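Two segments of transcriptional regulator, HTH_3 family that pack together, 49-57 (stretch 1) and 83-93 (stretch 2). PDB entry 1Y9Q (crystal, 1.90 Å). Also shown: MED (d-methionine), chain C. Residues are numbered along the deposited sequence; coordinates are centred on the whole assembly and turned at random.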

# COMPACT_ATOMS: atom_id res chain seq x y z
N SER A 49 -6.41 15.69 -14.97
CA SER A 49 -6.53 15.11 -13.64
C SER A 49 -5.40 15.58 -12.75
O SER A 49 -4.25 15.70 -13.19
CB SER A 49 -6.51 13.58 -13.71
OG SER A 49 -5.18 13.09 -13.75
N SER A 50 -5.73 15.84 -11.49
CA SER A 50 -4.77 16.29 -10.50
C SER A 50 -4.18 15.08 -9.78
O SER A 50 -4.86 14.41 -9.00
CB SER A 50 -5.46 17.21 -9.49
OG SER A 50 -6.63 16.59 -8.99
N PRO A 51 -2.90 14.78 -10.04
CA PRO A 51 -2.26 13.63 -9.39
C PRO A 51 -2.00 13.83 -7.91
O PRO A 51 -1.78 14.94 -7.44
CB PRO A 51 -0.98 13.46 -10.19
CG PRO A 51 -0.64 14.87 -10.57
CD PRO A 51 -1.98 15.42 -10.99
N THR A 52 -2.05 12.73 -7.17
CA THR A 52 -1.80 12.78 -5.74
C THR A 52 -0.29 12.68 -5.55
O THR A 52 0.44 12.35 -6.49
CB THR A 52 -2.45 11.59 -5.02
OG1 THR A 52 -1.92 10.37 -5.57
CG2 THR A 52 -3.96 11.61 -5.22
N ILE A 53 0.17 12.98 -4.34
CA ILE A 53 1.58 12.90 -4.04
C ILE A 53 2.04 11.46 -4.26
O ILE A 53 3.14 11.21 -4.75
CB ILE A 53 1.86 13.31 -2.58
CG1 ILE A 53 1.57 14.80 -2.41
CG2 ILE A 53 3.31 12.97 -2.21
CD1 ILE A 53 1.80 15.34 -0.99
N ALA A 54 1.18 10.51 -3.91
CA ALA A 54 1.52 9.10 -4.07
C ALA A 54 1.69 8.72 -5.53
O ALA A 54 2.57 7.92 -5.88
CB ALA A 54 0.46 8.22 -3.41
N THR A 55 0.85 9.28 -6.40
CA THR A 55 0.94 8.97 -7.82
C THR A 55 2.22 9.58 -8.40
O THR A 55 2.90 8.96 -9.22
CB THR A 55 -0.29 9.51 -8.58
OG1 THR A 55 -1.45 8.80 -8.15
CG2 THR A 55 -0.12 9.30 -10.08
N LEU A 56 2.55 10.79 -7.95
CA LEU A 56 3.77 11.47 -8.39
C LEU A 56 5.00 10.61 -8.09
O LEU A 56 5.87 10.45 -8.94
CB LEU A 56 3.94 12.82 -7.69
CG LEU A 56 3.34 14.06 -8.35
CD1 LEU A 56 1.86 13.86 -8.57
CD2 LEU A 56 3.61 15.28 -7.48
N TRP A 57 5.07 10.07 -6.88
CA TRP A 57 6.21 9.23 -6.51
C TRP A 57 6.22 7.96 -7.36
O TRP A 57 7.27 7.47 -7.76
CB TRP A 57 6.16 8.85 -5.03
CG TRP A 57 6.73 9.91 -4.13
CD1 TRP A 57 6.04 10.90 -3.49
CD2 TRP A 57 8.11 10.10 -3.82
NE1 TRP A 57 6.92 11.71 -2.80
CE2 TRP A 57 8.19 11.24 -2.99
CE3 TRP A 57 9.29 9.43 -4.16
CZ2 TRP A 57 9.41 11.72 -2.49
CZ3 TRP A 57 10.50 9.91 -3.67
CH2 TRP A 57 10.55 11.04 -2.84
N SER A 83 1.31 22.93 -0.01
CA SER A 83 0.03 22.23 -0.05
C SER A 83 -0.38 21.73 -1.43
O SER A 83 -0.68 22.53 -2.32
CB SER A 83 -1.07 23.13 0.51
OG SER A 83 -0.77 23.57 1.82
N PHE A 84 -0.39 20.41 -1.61
CA PHE A 84 -0.80 19.81 -2.87
C PHE A 84 -2.32 19.66 -2.84
O PHE A 84 -2.88 19.18 -1.85
CB PHE A 84 -0.13 18.44 -3.05
CG PHE A 84 1.36 18.52 -3.29
CD1 PHE A 84 2.20 19.16 -2.36
CD2 PHE A 84 1.93 17.98 -4.43
CE1 PHE A 84 3.57 19.24 -2.58
CE2 PHE A 84 3.30 18.06 -4.66
CZ PHE A 84 4.13 18.69 -3.73
N PRO A 85 -3.01 20.07 -3.92
CA PRO A 85 -4.47 20.01 -4.03
C PRO A 85 -5.20 18.74 -3.58
O PRO A 85 -6.27 18.83 -2.97
CB PRO A 85 -4.72 20.33 -5.50
CG PRO A 85 -3.47 19.89 -6.18
CD PRO A 85 -2.41 20.38 -5.22
N ASP A 86 -4.64 17.57 -3.87
CA ASP A 86 -5.29 16.32 -3.49
C ASP A 86 -4.73 15.69 -2.22
O ASP A 86 -4.97 14.51 -1.94
CB ASP A 86 -5.21 15.31 -4.63
CG ASP A 86 -6.01 15.75 -5.85
OD1 ASP A 86 -5.70 16.82 -6.41
OD2 ASP A 86 -6.94 15.01 -6.25
N ASP A 87 -3.99 16.47 -1.44
CA ASP A 87 -3.41 15.97 -0.20
C ASP A 87 -3.44 17.06 0.87
O ASP A 87 -2.40 17.50 1.36
CB ASP A 87 -1.98 15.48 -0.45
CG ASP A 87 -1.90 14.41 -1.53
OD1 ASP A 87 -1.68 14.75 -2.72
OD2 ASP A 87 -2.08 13.21 -1.21
N LEU A 88 -4.64 17.50 1.23
CA LEU A 88 -4.82 18.56 2.21
C LEU A 88 -4.37 18.25 3.64
O LEU A 88 -4.03 19.16 4.40
CB LEU A 88 -6.29 19.01 2.21
CG LEU A 88 -6.84 19.46 0.85
CD1 LEU A 88 -8.32 19.79 0.98
CD2 LEU A 88 -6.06 20.66 0.33
N ASN A 89 -4.37 16.97 4.03
CA ASN A 89 -3.94 16.62 5.38
C ASN A 89 -2.46 16.28 5.44
O ASN A 89 -1.99 15.64 6.38
CB ASN A 89 -4.75 15.44 5.92
CG ASN A 89 -6.17 15.83 6.29
OD1 ASN A 89 -6.40 16.92 6.83
ND2 ASN A 89 -7.12 14.95 6.02
N MSE A 90 -1.73 16.73 4.43
CA MSE A 90 -0.30 16.49 4.37
C MSE A 90 0.35 17.68 3.68
O MSE A 90 -0.03 18.04 2.56
CB MSE A 90 -0.01 15.20 3.60
CG MSE A 90 1.47 14.89 3.44
SE MSE A 90 1.77 13.22 2.53
CE MSE A 90 2.72 12.27 3.92
N LYS A 91 1.31 18.29 4.35
CA LYS A 91 1.99 19.44 3.79
C LYS A 91 3.47 19.12 3.62
O LYS A 91 4.10 18.59 4.54
CB LYS A 91 1.78 20.66 4.68
CG LYS A 91 0.31 21.00 4.86
CD LYS A 91 0.09 22.36 5.48
CE LYS A 91 -1.40 22.66 5.60
NZ LYS A 91 -2.11 22.59 4.29
N ILE A 92 4.01 19.44 2.45
CA ILE A 92 5.42 19.18 2.15
C ILE A 92 6.27 20.45 2.12
O ILE A 92 5.98 21.38 1.38
CB ILE A 92 5.58 18.50 0.76
CG1 ILE A 92 4.59 17.35 0.61
CG2 ILE A 92 7.01 18.00 0.59
CD1 ILE A 92 4.72 16.27 1.64
N HIS A 93 7.32 20.48 2.94
CA HIS A 93 8.22 21.62 2.96
C HIS A 93 9.59 21.10 2.51
O HIS A 93 10.29 20.45 3.28
CB HIS A 93 8.34 22.21 4.36
CG HIS A 93 9.26 23.40 4.44
ND1 HIS A 93 9.82 23.83 5.62
CD2 HIS A 93 9.72 24.23 3.48
CE1 HIS A 93 10.59 24.87 5.39
NE2 HIS A 93 10.55 25.14 4.10
N MED C . 8.86 9.42 0.47
CA MED C . 7.60 10.20 0.24
C MED C . 6.40 9.26 0.05
O MED C . 6.51 8.03 0.09
CB MED C . 7.38 11.17 1.42
CG MED C . 6.19 12.10 1.43
SD MED C . 6.48 13.29 0.08
CE MED C . 7.90 14.13 0.61
OXT MED C . 5.29 9.74 -0.16
O HOH W 1 -2.20 16.55 -4.62
O HOH W 2 -1.10 10.69 -1.86

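The carboxylate of Asp87, a buried acidic residue, sits at the start of the helix of stretch 1 and serves its first backbone amides, one directly and one through water. Asp87 OD1 accepts a hydrogen bond from Ile53 N (3.0 Å, N-H...O angle 150°), while Asp87 OD2 takes one from water 2 (2.8 Å), which in turn accepts from Ala54 N (3.1 Å). Amides in the first turn of a helix have no backbone carbonyl to pair with, so a carboxylate is well suited here. Water 1 adds a second bridge: it donates to Asp87 OD1 (2.7 Å) and to Pro51 O (3.3 Å) and accepts from Asp86 N (2.7 Å). The type I turn from Phe84 to Asp87, closed by Asp87 N to Phe84 O (3.0 Å), brings both aspartates to face stretch 1. More exposed than its neighbour, Asp86 accepts a hydrogen bond at OD1 from Ser50 OG (2.8 Å), and its CB lies 3.9 Å from Thr52 CG2. Thr52 holds the N-cap position, its chi1 in the p well; its OG1 lies 3.1 Å from Thr55 OG1, the two hydroxyls sharing a hydrogen bond.

Ile53 contributes the largest covered area, 114 Å² of the residue, and joins this polar end to an apolar cluster. The CA-to-CB bond of Ile53 points toward stretch 2, with chi1 m and chi2 t. Ile53 CG1 lies over one face of the Phe84 ring, 4.1 Å from the ring centroid in a CH-pi contact, and Ile53 CD1 reaches Ile92 CG1 (3.8 Å) and the selenium SE of selenomethionine Met90 (4.1 Å). One helical turn on, Leu56 CD2 meets the edge of the same ring at Phe84 CE2 (4.0 Å). The d-methionine borders this cluster: its SD is 3.9 Å from Ile53 CG2 and 3.8 Å from Ile92 CD1, touching both stretches.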